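Local coordinates for Mlr6093 protein (Mesorhizobium loti, PDB 2QJ8) that is probably a zinc-dependent hydrolase of the succinylglutamate desuccinylase/aspartoacylase family, acting on linear amide or ester bonds, at residues Gly16-Leu22 and Ser34-Cys40; Leu48-Asn54 and Ile81-Ile87; Ile63-Arg67 and Leu217-Glu221; Leu68-Leu72 and Val224-Leu228. All coordinates share one frame; numbering follows the deposited sequence.

Contact 1 of 4, residues Gly16-Leu22 and Ser34-Cys40; sequences GVSTGHL and SLPVFSC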
# COMPACT_ATOMS: atom_id res chain seq x y z
N GLY A 16 25.97 3.90 28.22
CA GLY A 16 24.93 2.90 27.99
C GLY A 16 23.70 3.35 27.23
O GLY A 16 23.73 4.30 26.43
N VAL A 17 22.60 2.66 27.50
CA VAL A 17 21.32 2.84 26.82
C VAL A 17 20.43 3.90 27.50
O VAL A 17 20.16 3.82 28.70
CB VAL A 17 20.56 1.47 26.73
CG1 VAL A 17 19.14 1.60 26.15
CG2 VAL A 17 21.37 0.44 25.93
N SER A 18 20.00 4.90 26.74
CA SER A 18 19.09 5.92 27.23
C SER A 18 17.90 6.01 26.28
O SER A 18 18.04 5.79 25.08
CB SER A 18 19.80 7.28 27.31
OG SER A 18 20.86 7.25 28.25
N THR A 19 16.72 6.30 26.83
CA THR A 19 15.52 6.57 26.04
C THR A 19 14.91 7.87 26.58
O THR A 19 14.98 8.15 27.77
CB THR A 19 14.49 5.41 26.02
OG1 THR A 19 14.04 5.13 27.34
CG2 THR A 19 15.11 4.14 25.43
N GLY A 20 14.35 8.69 25.69
CA GLY A 20 13.74 9.92 26.11
C GLY A 20 13.05 10.55 24.94
O GLY A 20 12.46 9.84 24.11
N HIS A 21 13.07 11.87 24.88
CA HIS A 21 12.42 12.60 23.79
C HIS A 21 13.19 13.81 23.31
O HIS A 21 13.98 14.38 24.05
CB HIS A 21 11.05 13.10 24.25
CG HIS A 21 10.12 12.01 24.65
ND1 HIS A 21 10.14 11.46 25.90
CD2 HIS A 21 9.18 11.34 23.95
CE1 HIS A 21 9.24 10.49 25.96
NE2 HIS A 21 8.64 10.41 24.79
N LEU A 22 12.93 14.16 22.04
CA LEU A 22 13.38 15.39 21.41
C LEU A 22 12.15 16.29 21.40
O LEU A 22 11.14 15.99 20.74
CB LEU A 22 13.90 15.14 19.99
CG LEU A 22 14.27 16.35 19.10
CD1 LEU A 22 15.32 17.25 19.76
CD2 LEU A 22 14.80 15.80 17.77
N SER A 34 6.80 15.92 21.18
CA SER A 34 7.82 15.09 21.83
C SER A 34 8.07 13.84 21.02
O SER A 34 7.26 12.95 21.01
CB SER A 34 7.37 14.70 23.25
OG SER A 34 7.59 15.78 24.12
N LEU A 35 9.21 13.79 20.33
CA LEU A 35 9.57 12.66 19.48
C LEU A 35 10.43 11.70 20.28
O LEU A 35 11.49 12.10 20.71
CB LEU A 35 10.36 13.13 18.26
CG LEU A 35 9.66 13.85 17.10
CD1 LEU A 35 8.67 14.89 17.52
CD2 LEU A 35 10.75 14.45 16.14
N PRO A 36 9.98 10.45 20.51
CA PRO A 36 10.86 9.53 21.24
C PRO A 36 12.20 9.26 20.56
O PRO A 36 12.27 9.15 19.33
CB PRO A 36 10.05 8.24 21.35
CG PRO A 36 8.64 8.66 21.24
CD PRO A 36 8.69 9.80 20.22
N VAL A 37 13.25 9.17 21.38
CA VAL A 37 14.61 8.97 20.93
C VAL A 37 15.27 7.90 21.81
O VAL A 37 15.03 7.82 23.03
CB VAL A 37 15.43 10.30 21.03
CG1 VAL A 37 16.92 10.08 20.68
CG2 VAL A 37 14.83 11.37 20.14
N PHE A 38 16.05 7.05 21.16
CA PHE A 38 16.84 6.02 21.80
C PHE A 38 18.30 6.38 21.53
O PHE A 38 18.63 6.85 20.44
CB PHE A 38 16.51 4.68 21.16
CG PHE A 38 17.56 3.62 21.36
CD1 PHE A 38 17.51 2.77 22.44
CD2 PHE A 38 18.58 3.44 20.41
CE1 PHE A 38 18.45 1.76 22.59
CE2 PHE A 38 19.52 2.46 20.56
CZ PHE A 38 19.46 1.62 21.64
N SER A 39 19.17 6.20 22.53
CA SER A 39 20.60 6.38 22.31
C SER A 39 21.38 5.28 23.06
O SER A 39 21.07 4.97 24.20
CB SER A 39 21.03 7.77 22.70
OG SER A 39 22.42 7.93 22.48
N CYS A 40 22.34 4.65 22.38
CA CYS A 40 23.20 3.61 22.99
C CYS A 40 24.63 4.10 22.87
O CYS A 40 25.16 4.19 21.79
CB CYS A 40 23.00 2.26 22.34
SG CYS A 40 23.84 0.87 23.18

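Contact 2 of 4, residues Leu48-Asn54 and Ile81-Ile87; sequences LLITGGN and IIIVPEI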
# COMPACT_ATOMS: atom_id res chain seq x y z
N LEU A 48 26.40 7.41 14.65
CA LEU A 48 25.35 7.15 13.68
C LEU A 48 23.98 7.58 14.16
O LEU A 48 23.62 7.33 15.30
CB LEU A 48 25.29 5.63 13.43
CG LEU A 48 24.20 5.11 12.46
CD1 LEU A 48 24.49 5.59 11.03
CD2 LEU A 48 24.04 3.60 12.52
N LEU A 49 23.22 8.23 13.28
CA LEU A 49 21.83 8.52 13.51
C LEU A 49 21.05 7.66 12.55
O LEU A 49 21.36 7.64 11.36
CB LEU A 49 21.49 9.98 13.21
CG LEU A 49 20.01 10.39 13.23
CD1 LEU A 49 19.35 10.20 14.63
CD2 LEU A 49 19.95 11.84 12.78
N ILE A 50 20.01 7.00 13.04
CA ILE A 50 19.06 6.25 12.24
C ILE A 50 17.67 6.88 12.38
O ILE A 50 17.12 6.98 13.48
CB ILE A 50 18.97 4.75 12.66
CG1 ILE A 50 20.36 4.17 12.80
CG2 ILE A 50 18.09 3.97 11.66
CD1 ILE A 50 20.37 2.69 12.97
N THR A 51 17.09 7.27 11.24
CA THR A 51 15.79 7.90 11.20
C THR A 51 14.76 7.05 10.42
O THR A 51 15.10 6.38 9.45
CB THR A 51 15.85 9.31 10.57
OG1 THR A 51 16.37 9.27 9.24
CG2 THR A 51 16.69 10.28 11.40
N GLY A 52 13.51 7.06 10.91
CA GLY A 52 12.36 6.47 10.20
C GLY A 52 11.22 7.45 10.20
O GLY A 52 11.27 8.46 10.89
N GLY A 53 10.18 7.16 9.44
CA GLY A 53 8.94 7.93 9.52
C GLY A 53 8.94 9.36 9.08
O GLY A 53 8.20 10.15 9.61
N ASN A 54 9.79 9.71 8.11
CA ASN A 54 9.72 11.04 7.49
C ASN A 54 8.37 11.19 6.80
O ASN A 54 7.85 12.29 6.72
CB ASN A 54 10.83 11.26 6.46
CG ASN A 54 10.69 12.60 5.74
OD1 ASN A 54 10.99 13.63 6.32
ND2 ASN A 54 10.23 12.60 4.49
N ILE A 81 25.03 5.23 18.76
CA ILE A 81 23.94 5.09 17.80
C ILE A 81 22.71 5.75 18.39
O ILE A 81 22.28 5.41 19.49
CB ILE A 81 23.61 3.62 17.45
CG1 ILE A 81 24.84 2.96 16.84
CG2 ILE A 81 22.40 3.60 16.45
CD1 ILE A 81 24.72 1.45 16.58
N ILE A 82 22.19 6.75 17.68
CA ILE A 82 20.98 7.43 18.08
C ILE A 82 19.89 6.98 17.09
O ILE A 82 20.16 6.86 15.90
CB ILE A 82 21.14 9.01 18.02
CG1 ILE A 82 22.30 9.51 18.89
CG2 ILE A 82 19.86 9.66 18.44
CD1 ILE A 82 22.64 11.05 18.69
N ILE A 83 18.68 6.70 17.59
CA ILE A 83 17.56 6.27 16.73
C ILE A 83 16.29 7.04 17.04
O ILE A 83 15.93 7.17 18.22
CB ILE A 83 17.23 4.73 16.85
CG1 ILE A 83 18.47 3.87 16.56
CG2 ILE A 83 16.11 4.33 15.87
CD1 ILE A 83 18.31 2.33 16.84
N VAL A 84 15.66 7.58 15.98
CA VAL A 84 14.36 8.28 16.06
C VAL A 84 13.43 7.52 15.09
O VAL A 84 13.43 7.78 13.89
CB VAL A 84 14.47 9.81 15.82
CG1 VAL A 84 15.31 10.14 14.62
CG2 VAL A 84 13.08 10.46 15.74
N PRO A 85 12.66 6.51 15.62
CA PRO A 85 11.85 5.69 14.70
C PRO A 85 10.81 6.38 13.87
O PRO A 85 10.60 5.92 12.75
CB PRO A 85 11.25 4.58 15.63
CG PRO A 85 12.21 4.53 16.78
CD PRO A 85 12.49 6.02 17.00
N GLU A 86 10.22 7.47 14.36
CA GLU A 86 9.22 8.26 13.63
C GLU A 86 9.53 9.73 13.80
O GLU A 86 9.12 10.34 14.79
CB GLU A 86 7.78 8.02 14.14
CG GLU A 86 7.26 6.61 14.07
CD GLU A 86 7.47 5.80 15.32
OE1 GLU A 86 7.12 6.27 16.44
OE2 GLU A 86 7.92 4.64 15.20
N ILE A 87 10.25 10.31 12.85
CA ILE A 87 10.55 11.74 12.90
C ILE A 87 9.32 12.60 12.56
O ILE A 87 9.32 13.78 12.91
CB ILE A 87 11.79 12.18 12.02
CG1 ILE A 87 11.55 11.99 10.50
CG2 ILE A 87 13.03 11.51 12.51
CD1 ILE A 87 12.72 12.44 9.56

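Contact 3 of 4, residues Ile63-Arg67 and Leu217-Glu221; sequences ILARR and LTIYE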
# COMPACT_ATOMS: atom_id res chain seq x y z
N ILE A 63 9.18 0.22 12.28
CA ILE A 63 9.21 -1.13 12.88
C ILE A 63 10.64 -1.66 12.97
O ILE A 63 11.06 -2.10 14.04
CB ILE A 63 8.31 -2.10 12.12
CG1 ILE A 63 6.84 -1.78 12.43
CG2 ILE A 63 8.64 -3.56 12.49
CD1 ILE A 63 5.87 -2.32 11.35
N LEU A 64 11.37 -1.58 11.86
CA LEU A 64 12.78 -1.96 11.83
C LEU A 64 13.59 -1.16 12.85
O LEU A 64 14.43 -1.70 13.52
CB LEU A 64 13.37 -1.80 10.40
CG LEU A 64 14.79 -2.32 10.19
CD1 LEU A 64 14.89 -3.82 10.55
CD2 LEU A 64 15.24 -2.08 8.75
N ALA A 65 13.34 0.16 12.92
CA ALA A 65 13.99 1.01 13.90
C ALA A 65 13.75 0.55 15.34
O ALA A 65 14.66 0.59 16.15
CB ALA A 65 13.53 2.51 13.72
N ARG A 66 12.52 0.15 15.66
CA ARG A 66 12.20 -0.36 16.97
C ARG A 66 12.86 -1.71 17.23
O ARG A 66 13.19 -2.03 18.37
CB ARG A 66 10.70 -0.49 17.12
CG ARG A 66 10.02 0.81 17.31
CD ARG A 66 8.57 0.66 17.02
NE ARG A 66 7.91 1.94 17.10
CZ ARG A 66 7.50 2.52 18.22
NH1 ARG A 66 7.68 1.94 19.42
NH2 ARG A 66 6.91 3.72 18.13
N ARG A 67 13.04 -2.53 16.19
CA ARG A 67 13.80 -3.78 16.39
C ARG A 67 15.26 -3.52 16.77
O ARG A 67 15.81 -4.20 17.64
CB ARG A 67 13.74 -4.63 15.14
CG ARG A 67 12.39 -5.19 14.91
CD ARG A 67 12.34 -6.00 13.63
NE ARG A 67 11.08 -6.72 13.55
CZ ARG A 67 10.67 -7.47 12.53
NH1 ARG A 67 11.41 -7.69 11.44
NH2 ARG A 67 9.48 -8.04 12.64
N LEU A 217 11.06 -7.96 4.93
CA LEU A 217 11.51 -7.23 6.13
C LEU A 217 12.69 -7.93 6.86
O LEU A 217 13.46 -7.26 7.58
CB LEU A 217 10.32 -6.91 7.06
CG LEU A 217 10.44 -5.97 8.29
CD1 LEU A 217 11.06 -4.62 7.98
CD2 LEU A 217 9.07 -5.78 8.95
N THR A 218 12.87 -9.23 6.67
CA THR A 218 14.05 -9.92 7.21
C THR A 218 15.25 -9.55 6.28
O THR A 218 16.40 -9.48 6.73
CB THR A 218 13.85 -11.46 7.39
OG1 THR A 218 13.98 -12.13 6.14
CG2 THR A 218 12.48 -11.76 8.05
N ILE A 219 14.98 -9.28 5.00
CA ILE A 219 16.02 -8.81 4.06
C ILE A 219 16.62 -7.49 4.57
O ILE A 219 17.86 -7.36 4.67
CB ILE A 219 15.45 -8.61 2.63
CG1 ILE A 219 15.01 -9.94 2.02
CG2 ILE A 219 16.47 -7.89 1.71
CD1 ILE A 219 16.11 -10.98 1.90
N TYR A 220 15.74 -6.55 4.93
CA TYR A 220 16.13 -5.24 5.47
C TYR A 220 16.88 -5.34 6.77
O TYR A 220 17.87 -4.62 6.96
CB TYR A 220 14.93 -4.35 5.67
CG TYR A 220 14.34 -3.81 4.39
CD1 TYR A 220 14.95 -2.72 3.74
CD2 TYR A 220 13.17 -4.36 3.83
CE1 TYR A 220 14.43 -2.19 2.58
CE2 TYR A 220 12.62 -3.83 2.67
CZ TYR A 220 13.26 -2.73 2.05
OH TYR A 220 12.73 -2.19 0.89
N GLU A 221 16.39 -6.21 7.67
CA GLU A 221 17.08 -6.52 8.93
C GLU A 221 18.50 -6.98 8.73
O GLU A 221 19.41 -6.50 9.41
CB GLU A 221 16.42 -7.67 9.69
CG GLU A 221 15.47 -7.31 10.76
CD GLU A 221 14.93 -8.55 11.49
OE1 GLU A 221 15.30 -9.71 11.19
OE2 GLU A 221 14.12 -8.38 12.40

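Contact 4 of 4, residues Leu68-Leu72 and Val224-Leu228; sequences LVKWL and VRNGL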
# COMPACT_ATOMS: atom_id res chain seq x y z
N LEU A 68 15.86 -2.53 16.12
CA LEU A 68 17.25 -2.09 16.37
C LEU A 68 17.37 -1.56 17.79
O LEU A 68 18.36 -1.84 18.47
CB LEU A 68 17.68 -1.00 15.37
CG LEU A 68 17.91 -1.43 13.92
CD1 LEU A 68 17.96 -0.20 13.04
CD2 LEU A 68 19.17 -2.26 13.80
N VAL A 69 16.37 -0.79 18.22
CA VAL A 69 16.27 -0.29 19.60
C VAL A 69 16.37 -1.42 20.63
O VAL A 69 17.05 -1.27 21.64
CB VAL A 69 14.99 0.56 19.83
CG1 VAL A 69 14.74 0.77 21.33
CG2 VAL A 69 15.12 1.90 19.12
N LYS A 70 15.73 -2.55 20.36
CA LYS A 70 15.79 -3.70 21.25
C LYS A 70 17.04 -4.60 21.11
O LYS A 70 17.42 -5.28 22.08
CB LYS A 70 14.52 -4.56 21.09
CG LYS A 70 13.28 -3.91 21.68
CD LYS A 70 12.05 -4.78 21.52
N TRP A 71 17.67 -4.60 19.93
CA TRP A 71 18.81 -5.46 19.61
C TRP A 71 20.16 -4.86 19.92
O TRP A 71 21.06 -5.57 20.35
CB TRP A 71 18.72 -5.87 18.14
CG TRP A 71 19.86 -6.61 17.55
CD1 TRP A 71 20.17 -7.92 17.73
CD2 TRP A 71 20.78 -6.11 16.58
NE1 TRP A 71 21.26 -8.26 16.96
CE2 TRP A 71 21.65 -7.17 16.25
CE3 TRP A 71 20.97 -4.88 15.98
CZ2 TRP A 71 22.69 -7.03 15.33
CZ3 TRP A 71 22.02 -4.73 15.08
CH2 TRP A 71 22.85 -5.80 14.76
N LEU A 72 20.30 -3.55 19.70
CA LEU A 72 21.56 -2.88 19.93
C LEU A 72 22.14 -2.86 21.35
O LEU A 72 23.36 -2.80 21.48
CB LEU A 72 21.52 -1.45 19.38
CG LEU A 72 21.50 -1.36 17.87
CD1 LEU A 72 21.18 0.08 17.54
CD2 LEU A 72 22.82 -1.86 17.24
N VAL A 224 20.64 -4.07 7.14
CA VAL A 224 21.05 -3.05 8.11
C VAL A 224 22.09 -3.57 9.09
O VAL A 224 23.01 -2.84 9.44
CB VAL A 224 19.84 -2.40 8.77
CG1 VAL A 224 20.27 -1.48 9.93
CG2 VAL A 224 19.07 -1.63 7.69
N ARG A 225 22.01 -4.85 9.47
CA ARG A 225 23.04 -5.48 10.30
C ARG A 225 24.40 -5.53 9.57
O ARG A 225 25.42 -5.25 10.18
CB ARG A 225 22.64 -6.89 10.71
CG ARG A 225 23.73 -7.62 11.52
CD ARG A 225 23.35 -9.00 11.94
NE ARG A 225 24.53 -9.77 12.37
CZ ARG A 225 25.37 -10.45 11.59
NH1 ARG A 225 25.22 -10.51 10.26
NH2 ARG A 225 26.41 -11.10 12.14
N ASN A 226 24.40 -5.92 8.30
CA ASN A 226 25.62 -5.91 7.48
C ASN A 226 26.22 -4.48 7.41
O ASN A 226 27.44 -4.30 7.53
CB ASN A 226 25.36 -6.42 6.05
CG ASN A 226 24.92 -7.89 5.98
OD1 ASN A 226 25.23 -8.68 6.85
ND2 ASN A 226 24.17 -8.23 4.94
N GLY A 227 25.33 -3.50 7.26
CA GLY A 227 25.73 -2.09 7.22
C GLY A 227 26.40 -1.67 8.50
O GLY A 227 27.44 -1.03 8.45
N LEU A 228 25.80 -2.06 9.63
CA LEU A 228 26.36 -1.76 10.97
C LEU A 228 27.71 -2.40 11.21
O LEU A 228 28.58 -1.78 11.82
CB LEU A 228 25.39 -2.16 12.07
CG LEU A 228 24.11 -1.36 12.12
CD1 LEU A 228 23.18 -2.03 13.08
CD2 LEU A 228 24.41 0.08 12.50

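Contact 1 of 4, residues Gly16-Leu22 and Ser34-Cys40
V17 opens the antiparallel ladder of the hairpin formed by strands 16-24 and 33-42. Its two methyls divide the work: CG1, anti to the backbone N (chi1 174°), reaches F38 CE1 at 3.6 Å, while CG2 rests on the C40 sulfur. S18 is hydrogen-bonded with S39 both ways through the backbone. T19 follows in a non-hydrogen-bonded pair with F38, and its CG2 lies at the edge of the phenyl ring, near the ring plane. G20 pairs with V37; G20 N meets V37 O at 2.9 Å in the carbonyl plane, whereas V37 N approaches from above the G20 carbonyl plane. H21 lays its imidazole beside P36, with CD2 3.8 Å from P36 CG and 3.9 Å from S34 CB. H21 NE2 bonds G291 O of the second subunit. With an alanine here, P36 would probably lose its imidazole cover and that carbonyl its partner. L22 closes the ladder: L22 N is 2.8 Å from L35 O, and L22 CB packs on V37 CG2. L22 and L35 lean on helix 118-129. On the V17, T19 and H21 side, F38 meets V69 of helix 60-75. Strand 33-42 pairs onward with strand 79-84, so the hairpin continues the sheet beyond strand 79-84.

Contact 2 of 4, residues Leu48-Asn54 and Ile81-Ile87
Strands 47-52 and 79-84 are neighbouring parallel strands of the buried central sheet, joined by helix 60-75 in a beta-alpha-beta unit. L48 O receives I82 N at 2.8 Å. I50 bonds that strand twice, its N giving to I82 O and its O accepting V84 N. G52 N then reaches V84 O. I87 N binds G52 O at 2.9 Å, carrying the pairing on beyond V84. G52 lies so close to P85 O that a side chain would collide with it. On one face, L49 CD1 touches I82 CG2 at 3.9 Å. The T51 methyl CG2 meets I87 CG2 at 4.0 Å, while its hydroxyl bonds D139. I87 puts CG1 between its backbone N and carbonyl carbon (chi1 66°), from where CG1 reaches N54 CA and CD1 lies 3.8 Å from N54 CB. On the other face, I50 CB meets I83 CG1 at 4.0 Å, and I50 CD1 crosses to I81 CG2. That second face is covered by helix 60-75, with L68 and L72 against I83. Strand 136-144 flanks strand 47-52, and strand 33-42 flanks strand 79-84.

Contact 3 of 4, residues Ile63-Arg67 and Leu217-Glu221
The guanidinium of R67 and the carboxylate of E221 meet with their planes 57° apart, so they do not form a flat, two-pronged pair. A single nitrogen makes the salt bridge: R67 NH1 lies 3.0 Å from E221 OE2. The carboxylate oxygen approaches the guanidinium obliquely, and so does L217 CG, 3.7 Å from R67 NH1. The arginine chain is extended from CG to NE and crosses the glutamate at about a right angle; R67 CD also lies close to E221 OE2. The other flat group, the Y220 ring, leads away from this contact and stacks with F207. Of the Y220 side chain, CB makes the contact, 3.8 Å from L64 CD2.

L64 is the apolar centre. Its CG is anti to the backbone N (chi1 -173°), which sends both methyls across to the second helix. CD1 meets E221 CG at 3.5 Å, so the aliphatic part of the glutamate packs on leucine while its carboxylate turns to R67. L217, just before T218, touches I63 CG2 through CD2 at 4.2 Å.

The contact joins helix 60-75 to the first turn of helix 218-230. R67 NH2 has a second acid, E269 of the second subunit. One arginine thus links the two helices and the dimer interface. With two carboxylate partners, it is likely to stay charged and to stabilise both.

Contact 4 of 4, residues Leu68-Leu72 and Val224-Leu228
W71, L228 and L68 carry this helix-helix packing between helix 60-75 and helix 218-230 of the catalytic domain. The short axes run 47° apart and come no closer than 13.2 Å, so long side chains span the gap. W71 gives the most surface. Its CG is anti to the backbone N (chi1 173°), and the six-membered ring reaches across to helix 218-230. There L228 CD1 comes to the ring edge, in its plane, 3.6 Å from W71 CZ3. R225 passes the same end of the indole with its aliphatic chain, R225 CG lying 3.8 Å from W71 CH2. The guanidinium plane is turned 61° from the ring. Replacing W71 with alanine would probably open a gap beside L228 and leave the R225 chain without its apolar support. L68 packs about one turn earlier on the same helix. Its CD1 meets V224 CG1 at 4.1 Å, the two side chains crossing at about a right angle. L68 and L72 also rest on I83 of strand 79-84, and L228 reaches L48 of strand 47-52. The two helices therefore pack on the same sheet as well as on each other. The L228 methyl CD1 is the shared point: besides W71 it touches L68 CD2 at 4.1 Å and L72 CD2 at 4.2 Å.

In the fold
Contact 2 is the wholly buried one, and it joins two strands by backbone bonds and branched aliphatic side chains. Contact 1 also runs on backbone bonds, but it lies farther out and is partly exposed. Contacts 1, 2 and 3 all reach the second subunit. The first two share a sheet: strand 33-42 of contact 1 bonds to strand 79-84 of contact 2. Contacts 3 and 4 both hold helix 60-75 to helix 218-230, through side chains alone. Contact 4 is apolar and largely buried against the sheet of contact 2. Contact 3, about 8 Å away between centres, is more exposed and adds a salt bridge. R66 of its helix segment forms another with E86 of contact 2.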